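PDB 3TEF: Iron(III) ABC transporter, periplasmic iron-compound-binding protein, which probably binds iron-loaded catecholate siderophores in the periplasm of Vibrio cholerae and hands them to an ABC transporter for iron uptake. Local coordinates for residues Thr5-Arg9 with Leu10-Thr14; Glu115-Gln118 with Gln119-Asn123; Glu135-Ile138 with Glu139-Ala143; Leu255-Asn258 with Ala259-Ala263; Ser265-Lys268 with Ala269-Met273. One frame throughout, in Å; residues are numbered along the deposited sequence.

Contact 1 (Thr5-Arg9 with Leu10-Thr14); sequences TIEHR and LGKTT
The imidazole of H8 carries the G11 carbonyl over one face, with G11 O 3.3 Å above the ring plane near its centre, while T13 meets the ring at its edge. There the T13 hydroxyl comes within 3.0 Å of the ring carbon, OG1 to H8 CE1, though its hydrogen bond goes to T102 O. CG of H8 stands between the backbone N and the carbonyl carbon (chi1 60°), which folds the ring back over its own turn; CD2 thereby lies 3.7 Å from L10 CB. Y93 meets the same ring with its plane inclined. The backbone explains this closeness: strands 3-8 and 11-16 form a two-stranded antiparallel beta hairpin, closed by a type I turn from H8 to G11. G11, with phi positive at 112°, bonds both ways with H8, H8 N to G11 O at 2.8 Å and G11 N to H8 O at 3.0 Å. I6 and T13 form the next hydrogen-bonded pair. On the other face of the hairpin, T5 and T14 are a non-hydrogen-bonded pair whose hydroxyls bond to each other, OG1 to OG1 at 2.7 Å. Beside them E7 and K12 run alongside one another in the same direction, and E7 OE2 touches K12 CG at 3.7 Å without reaching the ammonium. The H8 and I6 face packs on strand 102-104, and I6 also meets helix 113-128.

Contact 2 (Glu115-Gln118 with Gln119-Asn123); sequences ESTQ and QQWRN
R122 and Q118, one helical turn apart, are joined twice through their side chains. R122 NH1 donates to Q118 OE1 at 3.2 Å, and a water bridges the same pair, giving a proton to OE1 at 2.9 Å and accepting one from R122 NH2. The amide and guanidinium planes are 63° apart, and OE1 sits 21° out of the guanidinium plane, so the direct bond is oblique while the water lies in that plane. Two extended chains running side by side make this possible; NE of the arginine forms a salt bridge with E135. One residue after Q118, Q119 NE2 donates to N123 OD1 at 3.0 Å, the oxygen lying in the amide plane of Q119 but NE2 coming from above the plane of the N123 carbonyl. Main-chain i to i+4 bonds underlie these pairs, among them W121 N to T117 O at 3.0 Å. In the packing, T117 CG2, anti to the backbone N, lies 3.2 Å above the plane of the W121 indole toward its rim and 3.4 Å from NE1. That NE1 bonds to S265 O. Helix 113-128 thus presents W121 to helices 131-154 and 267-279, while N123 reaches strand 3-8 through E7 O.

Contact 3 (Glu135-Ile138 with Glu139-Ala143); sequences EAKI and EQVDA
K137 and Q140 make the polar side-chain link of this helical segment, lying alongside one another and pointing the same way. K137 NZ donates to Q140 OE1 at 3.2 Å from above the amide carbonyl plane, 44° out of it, so the ammonium does not sit on a lone pair. CG of the lysine stands opposite the backbone N (chi1 -163°) and the chain bends at the next bond, which turns it toward the C-terminal end and the extended glutamine. A water gives a proton to Q140 OE1 at 2.7 Å and makes a weak bond to A136 O. Main-chain bonds form a regular alpha-helical series: D142 N to I138 O at 2.8 Å, E139 N to E135 O at 2.9 Å and V141 N to K137 O at 3.0 Å. Apolar contact is slight, with K137 CE 4.4 Å from V141 CG2; I138 packs on W121 and R122, V141 on W114 and on T270 of helix 267-279. K137 pairs with E271 and E135 with R122 of other helices, while D142 pairs with K146 within this one and bonds to W114. The amide oxygen is thus an added acceptor for an ammonium already paired with a carboxylate, and probably helps hold it between helices 131-154 and 267-279.

Contact 4 (Leu255-Asn258 with Ala259-Ala263); sequences LDVN and AWYIA
N258 O takes the shortest polar bond here, from A263 N at 2.7 Å and nearly straight, with an N-H...O angle of 168°; I262 N adds a weak one to the same oxygen. This i to i+5 link marks the wider, pi-type turn at 259-262, from which A263 leaves helical geometry. V257 O is likewise shared, receiving Y261 N at 3.0 Å and a weak bond from I262 N. At the opposite end D256 is the N-cap. Its OD2 accepts from A259 N at 2.9 Å through the anti lone pair, the carboxylate being placed by a CG that stands opposite the backbone N (chi1 -175°). D256 O accepts from W260 N and also lies in the indole plane, 3.1 Å from W260 CD1. L255 covers one face of that indole. Its CD1 makes a CH-pi contact 3.8 Å from the centroid of the six-membered ring and 16° off the normal, and its CB lies 3.6 Å from W260 CD1. W260 NE1 bonds to D276, which also receives the D256 backbone NH. V257 CG1 lies 4.1 Å from Y261 CB, the two side chains running together. Around Y261 gather R88, in cation-pi contact with the ring, R221, bonded to OH, and R177, consistent with a place near the chain's centre for an anionic ligand. Helix 257-262 follows strand 252-254 and packs A259 and W260 on helix 267-279, N258 and I262 on helix 27-35, and V257 on helix 222-225.

Contact 5 (Ser265-Lys268 with Ala269-Met273); sequences SGVK and ATEQM
S265 brings its carbonyl carbon near T270 OG1, and its polar atoms hold helix 113-128: OG bonds to T117 OG1 and O to W121 NE1. G266 offers one carbonyl oxygen to both donors of T270. The hydroxyl OG1 gives its proton to G266 O at 2.7 Å, almost in line with the carbonyl, whereas T270 N bonds to the same atom at 3.0 Å from 48° above the carbonyl plane. OG1 lies beside the threonine's own nitrogen, opposite its carbonyl carbon (chi1 -61°), and this directs the hydroxyl back along the helix to the preceding turn. The same OG1 is also bonded to Y113 OH. G266 is at the N-cap of helix 267-279 and has no side chain to cap with; D31 of helix 27-35 accepts from the NH groups of the first turn, K268 N through OD1 and A269 N through OD2. V267 follows, with its carbonyl accepting from E271 N at 3.0 Å; its CG1 lies 4.3 Å from E271 CD, and its side chain also meets helix 27-35 and W121. K268 comes last, its carbonyl receiving Q272 N at 2.9 Å. Its chain, bent at chi2, runs alongside E271 in the same direction, and K268 CD is 3.8 Å from E271 OE1. The charged ends do not form a salt bridge; a water spans them, accepting from K268 NZ at 2.7 Å and donating to E271 OE1 at 2.7 Å. E271 OE2 is left to the ammonium of K137.

How the contacts relate
From the N terminus, contact 1 closes the hairpin of strands 3-8 and 11-16, and E7 and I6 lean on N123 of contact 2. Helices 113-128 and 131-154 are consecutive, and contacts 2 and 3 meet through the R122-E135 salt bridge and I138. Later come contact 4, a capped short helix, and contact 5, the first turns of helix 267-279, whose centres are about 8 Å apart. Contact 5 returns to both earlier helices, by S265 to contact 2 and by E271 to contact 3. All five follow in series, none nesting or crossing. Contacts 2, 3 and 5 join three helices; the hairpin adjoins contact 2, and helix 257-262 adjoins contact 5.

Contact 1 (Thr5-Arg9 with Leu10-Thr14)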
# COMPACT_ATOMS: atom_id res chain seq x y z
N THR A 5 21.81 10.04 -5.11
CA THR A 5 21.13 9.49 -6.28
C THR A 5 20.24 8.34 -5.82
O THR A 5 20.72 7.33 -5.30
CB THR A 5 22.13 9.03 -7.38
OG1 THR A 5 22.86 10.17 -7.86
CG2 THR A 5 21.38 8.39 -8.55
N ILE A 6 18.94 8.53 -6.01
CA ILE A 6 17.95 7.57 -5.55
C ILE A 6 17.45 6.73 -6.71
O ILE A 6 16.99 7.27 -7.72
CB ILE A 6 16.73 8.31 -4.96
CG1 ILE A 6 17.17 9.21 -3.80
CG2 ILE A 6 15.67 7.31 -4.53
CD1 ILE A 6 17.83 8.46 -2.66
N GLU A 7 17.51 5.41 -6.54
CA GLU A 7 16.99 4.48 -7.54
C GLU A 7 15.58 4.04 -7.17
O GLU A 7 15.34 3.55 -6.06
CB GLU A 7 17.92 3.27 -7.67
CG GLU A 7 17.61 2.40 -8.88
CD GLU A 7 18.83 1.63 -9.37
OE1 GLU A 7 19.28 0.71 -8.66
OE2 GLU A 7 19.34 1.96 -10.46
N HIS A 8 14.64 4.23 -8.09
CA HIS A 8 13.27 3.87 -7.81
C HIS A 8 12.62 3.28 -9.05
O HIS A 8 13.29 3.04 -10.08
CB HIS A 8 12.49 5.11 -7.34
CG HIS A 8 12.48 6.21 -8.34
ND1 HIS A 8 13.40 7.23 -8.34
CD2 HIS A 8 11.68 6.42 -9.41
CE1 HIS A 8 13.17 8.03 -9.36
NE2 HIS A 8 12.13 7.57 -10.03
N ARG A 9 11.32 3.02 -8.98
CA ARG A 9 10.64 2.32 -10.07
C ARG A 9 10.79 3.03 -11.41
O ARG A 9 10.89 2.39 -12.46
CB ARG A 9 9.17 2.09 -9.78
CG ARG A 9 8.51 1.25 -10.86
CD ARG A 9 7.01 1.29 -10.76
NE ARG A 9 6.51 0.53 -9.62
CZ ARG A 9 5.22 0.31 -9.41
NH1 ARG A 9 4.33 0.78 -10.28
NH2 ARG A 9 4.82 -0.39 -8.36
N LEU A 10 10.81 4.36 -11.38
CA LEU A 10 10.84 5.12 -12.62
C LEU A 10 12.25 5.66 -12.93
O LEU A 10 12.41 6.68 -13.60
CB LEU A 10 9.81 6.26 -12.58
CG LEU A 10 8.31 5.95 -12.75
CD1 LEU A 10 7.77 6.33 -14.12
CD2 LEU A 10 7.93 4.50 -12.41
N GLY A 11 13.27 4.97 -12.43
CA GLY A 11 14.64 5.30 -12.78
C GLY A 11 15.45 5.88 -11.65
O GLY A 11 15.23 5.53 -10.48
N LYS A 12 16.39 6.75 -11.99
CA LYS A 12 17.30 7.35 -11.02
C LYS A 12 17.07 8.85 -10.96
O LYS A 12 16.91 9.51 -11.98
CB LYS A 12 18.76 7.06 -11.40
CG LYS A 12 19.12 5.59 -11.32
CD LYS A 12 20.51 5.34 -11.89
CE LYS A 12 20.59 5.75 -13.35
NZ LYS A 12 21.89 5.36 -13.94
N THR A 13 17.06 9.38 -9.73
CA THR A 13 16.90 10.81 -9.52
C THR A 13 18.01 11.32 -8.61
O THR A 13 18.25 10.75 -7.54
CB THR A 13 15.55 11.11 -8.85
OG1 THR A 13 14.49 10.67 -9.72
CG2 THR A 13 15.40 12.60 -8.57
N THR A 14 18.67 12.39 -9.02
CA THR A 14 19.70 13.00 -8.19
C THR A 14 19.22 14.35 -7.67
O THR A 14 18.67 15.16 -8.41
CB THR A 14 21.02 13.17 -8.98
OG1 THR A 14 21.49 11.89 -9.40
CG2 THR A 14 22.07 13.84 -8.11

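Contact 2 (Glu115-Gln118 with Gln119-Asn123)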
# COMPACT_ATOMS: atom_id res chain seq x y z
N GLU A 115 10.57 -6.48 1.06
CA GLU A 115 11.91 -6.15 0.58
C GLU A 115 11.89 -4.82 -0.17
O GLU A 115 12.77 -3.99 0.03
CB GLU A 115 12.47 -7.27 -0.31
CG GLU A 115 12.57 -8.63 0.37
CD GLU A 115 13.72 -8.72 1.35
OE1 GLU A 115 14.31 -7.66 1.69
OE2 GLU A 115 14.05 -9.85 1.78
N SER A 116 10.89 -4.61 -1.01
CA SER A 116 10.83 -3.36 -1.77
C SER A 116 10.46 -2.16 -0.90
O SER A 116 11.00 -1.08 -1.07
CB SER A 116 9.92 -3.46 -3.01
OG SER A 116 8.57 -3.69 -2.64
N THR A 117 9.56 -2.37 0.07
CA THR A 117 9.16 -1.30 0.97
C THR A 117 10.34 -0.81 1.83
O THR A 117 10.51 0.39 2.02
CB THR A 117 7.97 -1.75 1.84
OG1 THR A 117 6.82 -1.94 1.01
CG2 THR A 117 7.66 -0.71 2.93
N GLN A 118 11.15 -1.73 2.32
CA GLN A 118 12.39 -1.37 3.01
C GLN A 118 13.25 -0.41 2.21
O GLN A 118 13.78 0.56 2.75
CB GLN A 118 13.25 -2.61 3.27
CG GLN A 118 12.71 -3.48 4.37
CD GLN A 118 13.56 -4.74 4.50
OE1 GLN A 118 14.77 -4.66 4.71
NE2 GLN A 118 12.93 -5.89 4.34
N GLN A 119 13.41 -0.70 0.92
CA GLN A 119 14.18 0.19 0.07
C GLN A 119 13.52 1.55 -0.07
O GLN A 119 14.21 2.56 -0.15
CB GLN A 119 14.44 -0.42 -1.31
CG GLN A 119 15.46 0.36 -2.13
CD GLN A 119 16.76 0.57 -1.37
OE1 GLN A 119 17.37 -0.38 -0.88
NE2 GLN A 119 17.18 1.82 -1.24
N GLN A 120 12.18 1.59 -0.10
CA GLN A 120 11.50 2.87 -0.23
C GLN A 120 11.77 3.72 1.02
O GLN A 120 12.02 4.93 0.91
CB GLN A 120 9.98 2.73 -0.43
CG GLN A 120 9.54 1.77 -1.53
CD GLN A 120 10.29 1.99 -2.85
OE1 GLN A 120 11.12 1.17 -3.25
NE2 GLN A 120 10.00 3.09 -3.52
N TRP A 121 11.71 3.09 2.20
CA TRP A 121 12.01 3.84 3.42
C TRP A 121 13.49 4.24 3.44
O TRP A 121 13.83 5.36 3.82
CB TRP A 121 11.65 3.05 4.68
CG TRP A 121 10.20 2.64 4.80
CD1 TRP A 121 9.17 2.96 3.94
CD2 TRP A 121 9.63 1.83 5.83
NE1 TRP A 121 8.00 2.39 4.39
CE2 TRP A 121 8.26 1.68 5.54
CE3 TRP A 121 10.16 1.20 6.97
CZ2 TRP A 121 7.40 0.93 6.36
CZ3 TRP A 121 9.31 0.45 7.78
CH2 TRP A 121 7.95 0.32 7.47
N ARG A 122 14.37 3.34 3.02
CA ARG A 122 15.79 3.68 2.95
C ARG A 122 16.05 4.85 2.00
O ARG A 122 16.89 5.70 2.27
CB ARG A 122 16.65 2.46 2.62
CG ARG A 122 16.85 1.54 3.83
CD ARG A 122 17.73 0.32 3.54
NE ARG A 122 17.89 -0.44 4.78
CZ ARG A 122 17.43 -1.68 4.98
NH1 ARG A 122 16.81 -2.32 4.01
NH2 ARG A 122 17.62 -2.26 6.15
N ASN A 123 15.29 4.90 0.91
CA ASN A 123 15.39 6.03 -0.01
C ASN A 123 15.05 7.36 0.67
O ASN A 123 15.76 8.35 0.50
CB ASN A 123 14.49 5.83 -1.24
CG ASN A 123 15.07 4.85 -2.23
OD1 ASN A 123 16.24 4.48 -2.14
ND2 ASN A 123 14.26 4.44 -3.20
O HOH W 1 16.93 -5.15 6.59

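Contact 3 (Glu135-Ile138 with Glu139-Ala143)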
# COMPACT_ATOMS: atom_id res chain seq x y z
N GLU A 135 16.49 2.93 9.89
CA GLU A 135 16.98 1.60 10.23
C GLU A 135 16.34 1.06 11.50
O GLU A 135 16.02 -0.13 11.58
CB GLU A 135 18.51 1.58 10.34
CG GLU A 135 19.23 1.80 9.01
CD GLU A 135 18.88 0.75 7.95
OE1 GLU A 135 18.59 -0.41 8.30
OE2 GLU A 135 18.92 1.10 6.76
N ALA A 136 16.14 1.92 12.50
CA ALA A 136 15.49 1.50 13.73
C ALA A 136 14.09 0.98 13.43
O ALA A 136 13.67 -0.06 13.95
CB ALA A 136 15.43 2.66 14.75
N LYS A 137 13.37 1.71 12.58
CA LYS A 137 12.01 1.34 12.20
C LYS A 137 12.01 0.03 11.43
O LYS A 137 11.19 -0.85 11.69
CB LYS A 137 11.37 2.43 11.33
CG LYS A 137 9.89 2.30 11.25
CD LYS A 137 9.33 2.66 12.61
CE LYS A 137 7.93 2.20 12.77
NZ LYS A 137 7.44 2.50 14.14
N ILE A 138 12.94 -0.09 10.49
CA ILE A 138 13.07 -1.33 9.73
C ILE A 138 13.31 -2.54 10.64
O ILE A 138 12.66 -3.57 10.50
CB ILE A 138 14.13 -1.23 8.63
CG1 ILE A 138 13.66 -0.26 7.55
CG2 ILE A 138 14.42 -2.61 8.07
CD1 ILE A 138 14.69 0.03 6.47
N GLU A 139 14.25 -2.41 11.58
CA GLU A 139 14.55 -3.51 12.48
C GLU A 139 13.30 -3.95 13.23
O GLU A 139 13.05 -5.16 13.40
CB GLU A 139 15.66 -3.13 13.46
CG GLU A 139 15.91 -4.18 14.55
CD GLU A 139 17.27 -4.03 15.22
OE1 GLU A 139 17.89 -2.96 15.07
OE2 GLU A 139 17.72 -4.99 15.88
N GLN A 140 12.53 -2.97 13.69
CA GLN A 140 11.30 -3.23 14.44
C GLN A 140 10.29 -4.01 13.61
O GLN A 140 9.78 -5.05 14.03
CB GLN A 140 10.69 -1.90 14.92
CG GLN A 140 9.36 -2.06 15.63
CD GLN A 140 8.73 -0.74 16.05
OE1 GLN A 140 9.19 0.34 15.67
NE2 GLN A 140 7.67 -0.83 16.85
N VAL A 141 10.01 -3.50 12.41
CA VAL A 141 8.97 -4.08 11.57
C VAL A 141 9.40 -5.43 10.99
O VAL A 141 8.59 -6.36 10.88
CB VAL A 141 8.59 -3.10 10.44
CG1 VAL A 141 7.64 -3.77 9.46
CG2 VAL A 141 7.96 -1.84 11.04
N ASP A 142 10.67 -5.54 10.65
CA ASP A 142 11.21 -6.79 10.11
C ASP A 142 10.97 -7.96 11.06
O ASP A 142 10.65 -9.07 10.63
CB ASP A 142 12.70 -6.63 9.81
CG ASP A 142 13.26 -7.80 9.01
OD1 ASP A 142 12.63 -8.23 8.02
OD2 ASP A 142 14.35 -8.29 9.38
N ALA A 143 11.10 -7.71 12.36
CA ALA A 143 10.93 -8.79 13.33
C ALA A 143 9.50 -9.30 13.33
O ALA A 143 9.26 -10.50 13.49
CB ALA A 143 11.35 -8.33 14.73
O HOH W 2 11.80 0.94 16.17

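Contact 4 (Leu255-Asn258 with Ala259-Ala263)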
# COMPACT_ATOMS: atom_id res chain seq x y z
N LEU A 255 -9.33 -7.00 5.78
CA LEU A 255 -8.10 -6.22 5.82
C LEU A 255 -8.37 -4.72 5.78
O LEU A 255 -9.30 -4.27 5.11
CB LEU A 255 -7.19 -6.60 4.65
CG LEU A 255 -6.74 -8.07 4.51
CD1 LEU A 255 -5.84 -8.21 3.32
CD2 LEU A 255 -6.03 -8.54 5.76
N ASP A 256 -7.55 -3.95 6.47
CA ASP A 256 -7.71 -2.50 6.47
C ASP A 256 -7.48 -1.98 5.06
O ASP A 256 -6.39 -2.12 4.50
CB ASP A 256 -6.72 -1.85 7.44
CG ASP A 256 -6.94 -0.35 7.56
OD1 ASP A 256 -7.77 0.07 8.40
OD2 ASP A 256 -6.30 0.41 6.82
N VAL A 257 -8.50 -1.39 4.46
CA VAL A 257 -8.39 -1.03 3.05
C VAL A 257 -7.35 0.05 2.79
O VAL A 257 -6.59 -0.04 1.84
CB VAL A 257 -9.75 -0.60 2.47
CG1 VAL A 257 -9.58 -0.25 0.99
CG2 VAL A 257 -10.75 -1.72 2.65
N ASN A 258 -7.30 1.07 3.64
CA ASN A 258 -6.27 2.08 3.49
C ASN A 258 -4.87 1.47 3.52
O ASN A 258 -4.03 1.75 2.66
CB ASN A 258 -6.36 3.15 4.59
CG ASN A 258 -5.19 4.11 4.55
OD1 ASN A 258 -5.12 4.96 3.67
ND2 ASN A 258 -4.24 3.94 5.48
N ALA A 259 -4.62 0.63 4.51
CA ALA A 259 -3.27 0.13 4.72
C ALA A 259 -2.80 -0.75 3.57
O ALA A 259 -1.64 -0.66 3.16
CB ALA A 259 -3.17 -0.63 6.03
N TRP A 260 -3.69 -1.62 3.07
CA TRP A 260 -3.30 -2.63 2.07
C TRP A 260 -3.41 -2.17 0.62
O TRP A 260 -2.68 -2.65 -0.25
CB TRP A 260 -4.13 -3.90 2.25
CG TRP A 260 -3.84 -4.67 3.51
CD1 TRP A 260 -4.31 -4.39 4.76
CD2 TRP A 260 -3.04 -5.86 3.64
NE1 TRP A 260 -3.84 -5.31 5.66
CE2 TRP A 260 -3.06 -6.22 5.00
CE3 TRP A 260 -2.29 -6.63 2.74
CZ2 TRP A 260 -2.37 -7.34 5.49
CZ3 TRP A 260 -1.61 -7.73 3.22
CH2 TRP A 260 -1.66 -8.08 4.58
N TYR A 261 -4.32 -1.24 0.37
CA TYR A 261 -4.69 -0.91 -1.00
C TYR A 261 -4.34 0.54 -1.38
O TYR A 261 -3.86 0.81 -2.47
CB TYR A 261 -6.19 -1.19 -1.20
CG TYR A 261 -6.69 -0.91 -2.60
CD1 TYR A 261 -6.33 -1.73 -3.66
CD2 TYR A 261 -7.52 0.18 -2.85
CE1 TYR A 261 -6.79 -1.47 -4.95
CE2 TYR A 261 -7.98 0.44 -4.14
CZ TYR A 261 -7.62 -0.38 -5.17
OH TYR A 261 -8.08 -0.12 -6.44
N ILE A 262 -4.58 1.47 -0.46
CA ILE A 262 -4.38 2.89 -0.73
C ILE A 262 -2.98 3.39 -0.38
O ILE A 262 -2.28 3.96 -1.23
CB ILE A 262 -5.41 3.76 0.04
CG1 ILE A 262 -6.85 3.42 -0.39
CG2 ILE A 262 -5.11 5.25 -0.17
CD1 ILE A 262 -7.18 3.75 -1.83
N ALA A 263 -2.56 3.18 0.86
CA ALA A 263 -1.37 3.82 1.40
C ALA A 263 -0.17 2.92 1.21
O ALA A 263 0.51 2.52 2.16
CB ALA A 263 -1.57 4.14 2.90

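Contact 5 (Ser265-Lys268 with Ala269-Met273)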
# COMPACT_ATOMS: atom_id res chain seq x y z
N SER A 265 3.04 1.02 0.91
CA SER A 265 4.37 1.16 1.50
C SER A 265 4.46 2.22 2.60
O SER A 265 5.55 2.60 3.01
CB SER A 265 5.44 1.37 0.42
OG SER A 265 5.59 0.20 -0.38
N GLY A 266 3.32 2.68 3.11
CA GLY A 266 3.35 3.61 4.21
C GLY A 266 3.95 2.97 5.44
O GLY A 266 3.96 1.74 5.57
N VAL A 267 4.46 3.79 6.35
CA VAL A 267 4.91 3.29 7.65
C VAL A 267 3.73 2.80 8.51
O VAL A 267 3.69 1.64 8.93
CB VAL A 267 5.79 4.32 8.38
CG1 VAL A 267 6.07 3.90 9.83
CG2 VAL A 267 7.09 4.56 7.59
N LYS A 268 2.76 3.68 8.75
CA LYS A 268 1.58 3.30 9.52
C LYS A 268 0.83 2.20 8.80
O LYS A 268 0.30 1.28 9.43
CB LYS A 268 0.65 4.50 9.74
CG LYS A 268 1.31 5.70 10.40
CD LYS A 268 1.92 5.34 11.72
CE LYS A 268 2.39 6.58 12.46
NZ LYS A 268 2.58 6.29 13.91
N ALA A 269 0.81 2.27 7.47
CA ALA A 269 0.13 1.26 6.68
C ALA A 269 0.73 -0.11 6.91
O ALA A 269 0.00 -1.09 7.13
CB ALA A 269 0.19 1.64 5.18
N THR A 270 2.05 -0.18 6.90
CA THR A 270 2.74 -1.45 7.05
C THR A 270 2.55 -1.98 8.46
O THR A 270 2.36 -3.17 8.65
CB THR A 270 4.23 -1.32 6.69
OG1 THR A 270 4.35 -0.91 5.33
CG2 THR A 270 4.92 -2.66 6.87
N GLU A 271 2.57 -1.09 9.43
CA GLU A 271 2.27 -1.50 10.80
C GLU A 271 0.86 -2.06 10.95
O GLU A 271 0.65 -3.04 11.67
CB GLU A 271 2.54 -0.35 11.77
CG GLU A 271 4.02 -0.09 11.86
CD GLU A 271 4.37 1.12 12.67
OE1 GLU A 271 3.52 2.03 12.80
OE2 GLU A 271 5.50 1.17 13.19
N GLN A 272 -0.09 -1.46 10.23
CA GLN A 272 -1.45 -1.98 10.20
C GLN A 272 -1.56 -3.33 9.49
O GLN A 272 -2.32 -4.20 9.93
CB GLN A 272 -2.41 -0.97 9.57
CG GLN A 272 -3.87 -1.39 9.61
CD GLN A 272 -4.42 -1.42 11.03
OE1 GLN A 272 -4.35 -0.42 11.74
NE2 GLN A 272 -4.94 -2.57 11.44
N MET A 273 -0.83 -3.51 8.39
CA MET A 273 -0.80 -4.81 7.72
C MET A 273 -0.35 -5.89 8.70
O MET A 273 -0.93 -6.97 8.75
CB MET A 273 0.14 -4.79 6.51
CG MET A 273 -0.32 -3.83 5.40
SD MET A 273 0.95 -3.56 4.16
CE MET A 273 1.17 -5.23 3.54
O HOH W 3 4.43 4.39 13.77